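Local structure of putative glycosylhydrolase (Parabacteroides distasonis, 3S5Q) at residues A[22-25]-A[26-30]; A[149-153]-A[154-158]. The protein is a putative glycoside hydrolase with a concanavalin A-like lectin/glucanase fold, probably acting on saccharides, though its substrate has not been established. All coordinates share one frame; numbering follows the deposited sequence. Where two conformers were deposited one is given.

Contact 1 of 2, residues A[22-25]-A[26-30]; sequences PLFD and KDLSN. With EDO (1,2-ethanediol), chain I.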
loop_
_atom_site.group_PDB
_atom_site.type_symbol
_atom_site.label_atom_id
_atom_site.label_comp_id
_atom_site.label_asym_id
_atom_site.label_seq_id
_atom_site.Cartn_x
_atom_site.Cartn_y
_atom_site.Cartn_z
ATOM N N PRO A 22 14.857 2.732 -6.414
ATOM C CA PRO A 22 14.429 2.243 -5.102
ATOM C C PRO A 22 13.996 3.387 -4.170
ATOM O O PRO A 22 14.619 4.442 -4.128
ATOM C CB PRO A 22 15.660 1.534 -4.537
ATOM C CG PRO A 22 16.608 1.342 -5.699
ATOM C CD PRO A 22 16.269 2.400 -6.710
ATOM N N LEU A 23 12.899 3.167 -3.468
ATOM C CA LEU A 23 12.379 4.164 -2.550
ATOM C C LEU A 23 13.307 4.405 -1.364
ATOM O O LEU A 23 13.516 5.547 -0.943
ATOM C CB LEU A 23 10.997 3.765 -2.037
ATOM C CG LEU A 23 10.274 4.865 -1.279
ATOM C CD1 LEU A 23 9.990 6.008 -2.235
ATOM C CD2 LEU A 23 8.994 4.304 -0.700
ATOM N N PHE A 24 13.840 3.318 -0.816
ATOM C CA PHE A 24 14.720 3.409 0.350
ATOM C C PHE A 24 16.110 2.930 0.010
ATOM O O PHE A 24 16.268 1.913 -0.667
ATOM C CB PHE A 24 14.190 2.538 1.488
ATOM C CG PHE A 24 12.836 2.932 1.971
ATOM C CD1 PHE A 24 12.580 4.250 2.363
ATOM C CD2 PHE A 24 11.813 2.006 2.021
ATOM C CE1 PHE A 24 11.331 4.616 2.814
ATOM C CE2 PHE A 24 10.566 2.369 2.479
ATOM C CZ PHE A 24 10.324 3.681 2.872
ATOM N N ASP A 25 17.096 3.663 0.518
ATOM C CA ASP A 25 18.494 3.241 0.532
ATOM C C ASP A 25 18.691 1.970 1.291
ATOM O O ASP A 25 17.937 1.649 2.213
ATOM C CB ASP A 25 19.376 4.297 1.215
ATOM C CG ASP A 25 19.510 5.518 0.393
ATOM O OD1 ASP A 25 19.464 5.353 -0.855
ATOM O OD2 ASP A 25 19.615 6.621 0.979
ATOM N N LYS A 26 19.776 1.303 0.944
ATOM C CA LYS A 26 20.081 -0.006 1.468
ATOM C C LYS A 26 20.239 0.010 2.993
ATOM O O LYS A 26 19.888 -0.956 3.671
ATOM C CB LYS A 26 21.339 -0.518 0.776
ATOM C CG LYS A 26 21.122 -0.872 -0.713
ATOM C CD LYS A 26 22.440 -1.289 -1.358
ATOM C CE LYS A 26 22.283 -1.740 -2.820
ATOM N NZ LYS A 26 23.597 -1.722 -3.610
ATOM N N ASP A 27 20.741 1.115 3.533
ATOM C CA ASP A 27 20.878 1.262 4.997
ATOM C C ASP A 27 19.706 2.009 5.660
ATOM O O ASP A 27 19.756 2.297 6.868
ATOM C CB ASP A 27 22.201 1.957 5.347
ATOM C CG ASP A 27 22.338 3.335 4.704
ATOM O OD1 ASP A 27 21.333 3.935 4.253
ATOM O OD2 ASP A 27 23.484 3.828 4.637
ATOM N N LEU A 28 18.674 2.312 4.860
ATOM C CA LEU A 28 17.493 3.092 5.286
ATOM C C LEU A 28 17.816 4.513 5.795
ATOM O O LEU A 28 17.036 5.114 6.565
ATOM C CB LEU A 28 16.660 2.298 6.311
ATOM C CG LEU A 28 16.251 0.861 5.922
ATOM C CD1 LEU A 28 15.539 0.191 7.087
ATOM C CD2 LEU A 28 15.392 0.796 4.646
ATOM N N SER A 29 18.921 5.086 5.317
ATOM C CA SER A 29 19.339 6.407 5.786
ATOM C C SER A 29 18.380 7.522 5.340
ATOM O O SER A 29 18.368 8.579 5.953
ATOM C CB SER A 29 20.775 6.739 5.347
ATOM O OG SER A 29 20.923 6.763 3.940
ATOM N N ASN A 30 17.581 7.267 4.297
ATOM C CA ASN A 30 16.612 8.232 3.801
ATOM C C ASN A 30 15.192 7.881 4.277
ATOM O O ASN A 30 14.198 8.294 3.664
ATOM C CB ASN A 30 16.673 8.307 2.265
ATOM C CG ASN A 30 16.188 7.015 1.588
ATOM O OD1 ASN A 30 16.304 5.915 2.151
ATOM N ND2 ASN A 30 15.632 7.149 0.385
HETATM C C1 EDO I . 13.763 -1.783 -1.861
HETATM O O1 EDO I . 12.751 -2.540 -1.182
HETATM C C2 EDO I . 14.018 -0.499 -1.085
HETATM O O2 EDO I . 13.343 0.620 -1.696
#
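With chi1 at 68°, the amide carbon of Asn30 stands between its own backbone N and carbonyl carbon, and this folds the amide back over residues 23-25, while Asp25, chi1 -70°, sets its carboxylate beside its own N and against that amide. Both ends of the amide are used. Asn30 OD1 accepts from Asp25 N at 2.9 Å, a nearly straight bond whose donor lies above the carbonyl plane. Asn30 ND2 gives a more bent bond to Leu23 O at 3.0 Å. Asparagine suits the place because one short side chain offers an acceptor and a donor to two backbone groups, which fixes the rotation of the amide. The carboxylate of Asp25 stacks on the amide, planes 25° apart, with Asp25 OD2 3.5 Å from Asn30 CG. The Phe24 ring stands almost perpendicular to the same amide, its edge near OD1.

On the apolar side, Leu28 CD2 reaches Phe24 CB at 3.8 Å, and both side chains also pack on Leu45, so the apolar residues face the protein interior. Phe24 N donates to O2 of a 1,2-ethanediol, probably from the crystallisation liquor, at 2.9 Å; the diol is also bonded to Ile209 O.

Farther round, Asp27 OD1 accepts from Ser29 N (2.9 Å) and from Ser29 OG, which meets it on the syn side. The first of these bonds defines an Asx turn. It overlaps the type I beta turn from Asp25 to Leu28, closed by Leu28 N to Asp25 O, and together the two turns shape the connection between strands 20-22 and 31-32.

Contact 2 of 2, residues A[149-153]-A[154-158]; sequences IELNG and KHIVS. With EDO (1,2-ethanediol), chain E.
A beta hairpin with a two-residue loop closes here: a type I' turn from Leu151 to Lys154, with a classic beta bulge farther along, where Ile156 and Val157 both face Ile149. Leu151 N donates to Lys154 O at 2.8 Å, and Lys154 N returns a bond to Leu151 O. Asn152 and Gly153 fill the corner with positive phi, which these two residue types tolerate well. At the bulge, Ile149 N binds Val157 O at 2.9 Å, whereas Ile149 O receives only weak bonds from Ile156 N and Val157 N.

On one face, aliphatic residues form an apolar patch. Ile149 and Val157 run alongside each other there, Ile149 CB 4.0 Å from Val157 CB. The bulge residue joins them: a chi1 of 50° turns the CG1 branch of Ile156 in over the partner strand, so that Ile156 CD1 crosses to Leu151 CB at 3.8 Å while CG1 lies near Ile149 CG2.

On the other face, Glu150 bends at chi2 (89°) and lays its carboxylate along the opposite strand, Glu150 OE1 3.4 Å from His155 CB. The carboxylate and imidazole planes are 20° apart. The imidazole turns its edge to Ile149 O, 3.6 Å from His155 CD2, and its NE2 is hydrogen-bonded to Asp148 OD1, which also binds Ser158 OG and thus ties both side chains to the partner strand.

Glu150 and Asn152 continue the backbone pairing to Ile139 and Arg137 of strand 135-143, so the hairpin extends the larger antiparallel sheet, while Ile117 of a neighbouring loop packs on Ile149 and Val157.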
loop_
_atom_site.group_PDB
_atom_site.type_symbol
_atom_site.label_atom_id
_atom_site.label_comp_id
_atom_site.label_asym_id
_atom_site.label_seq_id
_atom_site.Cartn_x
_atom_site.Cartn_y
_atom_site.Cartn_z
ATOM N N ILE A 149 -4.755 1.343 -8.710
ATOM C CA ILE A 149 -4.062 0.255 -8.037
ATOM C C ILE A 149 -4.113 -1.009 -8.891
ATOM O O ILE A 149 -5.186 -1.459 -9.310
ATOM C CB ILE A 149 -4.672 -0.019 -6.641
ATOM C CG1 ILE A 149 -4.594 1.266 -5.788
ATOM C CG2 ILE A 149 -3.959 -1.197 -5.974
ATOM C CD1 ILE A 149 -5.537 1.286 -4.649
ATOM N N GLU A 150 -2.936 -1.577 -9.122
ATOM C CA GLU A 150 -2.743 -2.811 -9.838
ATOM C C GLU A 150 -2.243 -3.821 -8.821
ATOM O O GLU A 150 -1.374 -3.499 -8.010
ATOM C CB GLU A 150 -1.670 -2.616 -10.925
ATOM C CG GLU A 150 -1.561 -3.778 -11.889
ATOM C CD GLU A 150 -2.503 -3.594 -13.040
ATOM O OE1 GLU A 150 -3.189 -2.529 -13.059
ATOM O OE2 GLU A 150 -2.549 -4.495 -13.918
ATOM N N LEU A 151 -2.816 -5.018 -8.833
ATOM C CA LEU A 151 -2.411 -6.095 -7.935
ATOM C C LEU A 151 -2.383 -7.405 -8.694
ATOM O O LEU A 151 -3.413 -7.848 -9.268
ATOM C CB LEU A 151 -3.300 -6.193 -6.685
ATOM C CG LEU A 151 -2.952 -7.270 -5.623
ATOM C CD1 LEU A 151 -1.594 -7.015 -4.939
ATOM C CD2 LEU A 151 -4.060 -7.369 -4.537
ATOM N N ASN A 152 -1.201 -8.015 -8.672
ATOM C CA ASN A 152 -0.898 -9.266 -9.406
ATOM C C ASN A 152 -1.440 -9.245 -10.832
ATOM O O ASN A 152 -2.129 -10.177 -11.297
ATOM C CB ASN A 152 -1.401 -10.451 -8.573
ATOM C CG ASN A 152 -0.778 -10.441 -7.179
ATOM O OD1 ASN A 152 0.398 -10.076 -7.054
ATOM N ND2 ASN A 152 -1.554 -10.786 -6.136
ATOM N N GLY A 153 -1.135 -8.142 -11.496
ATOM C CA GLY A 153 -1.480 -7.933 -12.913
ATOM C C GLY A 153 -2.915 -7.545 -13.210
ATOM O O GLY A 153 -3.309 -7.512 -14.374
ATOM N N LYS A 154 -3.717 -7.294 -12.170
ATOM C CA LYS A 154 -5.101 -6.930 -12.348
ATOM C C LYS A 154 -5.317 -5.508 -11.870
ATOM O O LYS A 154 -4.885 -5.143 -10.789
ATOM C CB LYS A 154 -5.986 -7.912 -11.585
ATOM C CG LYS A 154 -5.845 -9.335 -12.109
ATOM C CD LYS A 154 -6.943 -10.208 -11.561
ATOM C CE LYS A 154 -7.009 -11.579 -12.260
ATOM N NZ LYS A 154 -8.278 -12.339 -11.932
ATOM N N HIS A 155 -5.970 -4.700 -12.702
ATOM C CA HIS A 155 -6.338 -3.319 -12.350
ATOM C C HIS A 155 -7.584 -3.303 -11.442
ATOM O O HIS A 155 -8.722 -3.247 -11.931
ATOM C CB HIS A 155 -6.582 -2.533 -13.646
ATOM C CG HIS A 155 -6.847 -1.077 -13.454
ATOM N ND1 HIS A 155 -7.423 -0.307 -14.438
ATOM C CD2 HIS A 155 -6.619 -0.249 -12.406
ATOM C CE1 HIS A 155 -7.513 0.944 -14.012
ATOM N NE2 HIS A 155 -7.049 1.004 -12.776
ATOM N N ILE A 156 -7.367 -3.395 -10.124
ATOM C CA ILE A 156 -8.473 -3.613 -9.194
ATOM C C ILE A 156 -9.181 -2.322 -8.728
ATOM O O ILE A 156 -10.345 -2.360 -8.315
ATOM C CB ILE A 156 -8.050 -4.462 -7.962
ATOM C CG1 ILE A 156 -6.784 -3.918 -7.318
ATOM C CG2 ILE A 156 -7.878 -5.962 -8.351
ATOM C CD1 ILE A 156 -6.583 -4.430 -5.863
ATOM N N VAL A 157 -8.487 -1.193 -8.761
ATOM C CA VAL A 157 -9.073 0.046 -8.255
ATOM C C VAL A 157 -8.700 1.185 -9.157
ATOM O O VAL A 157 -7.553 1.318 -9.575
ATOM C CB VAL A 157 -8.659 0.364 -6.747
ATOM C CG1 VAL A 157 -9.357 1.667 -6.191
ATOM C CG2 VAL A 157 -8.915 -0.795 -5.853
ATOM N N SER A 158 -9.699 1.994 -9.474
ATOM C CA SER A 158 -9.505 3.267 -10.163
ATOM C C SER A 158 -10.453 4.205 -9.436
ATOM O O SER A 158 -11.653 3.918 -9.317
ATOM C CB SER A 158 -9.848 3.185 -11.644
ATOM O OG SER A 158 -9.400 4.357 -12.330
HETATM C C1 EDO E . -11.339 -0.426 -11.767
HETATM O O1 EDO E . -11.212 -0.338 -13.204
HETATM C C2 EDO E . -12.732 -0.086 -11.214
HETATM O O2 EDO E . -12.648 0.415 -9.864
#

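Along the chain the two contacts come in series and neither nests in nor crosses the other. Contact 1 comes first, closing the short loop that carries the chain from strand 20-22 of the larger antiparallel sheet to strand 31-32 of the five-stranded one, and so bridges the two sheets. Contact 2 comes much later and closes the tight hairpin between strands 146-151 and 154-160, both in the larger sheet. The centres of contact 1 and contact 2 are about 26 Å apart, and the two do not touch. The larger sheet links them indirectly: strand 204-213 pairs with both 20-22 and 62-70, and 135-143 connects 62-70 to the hairpin.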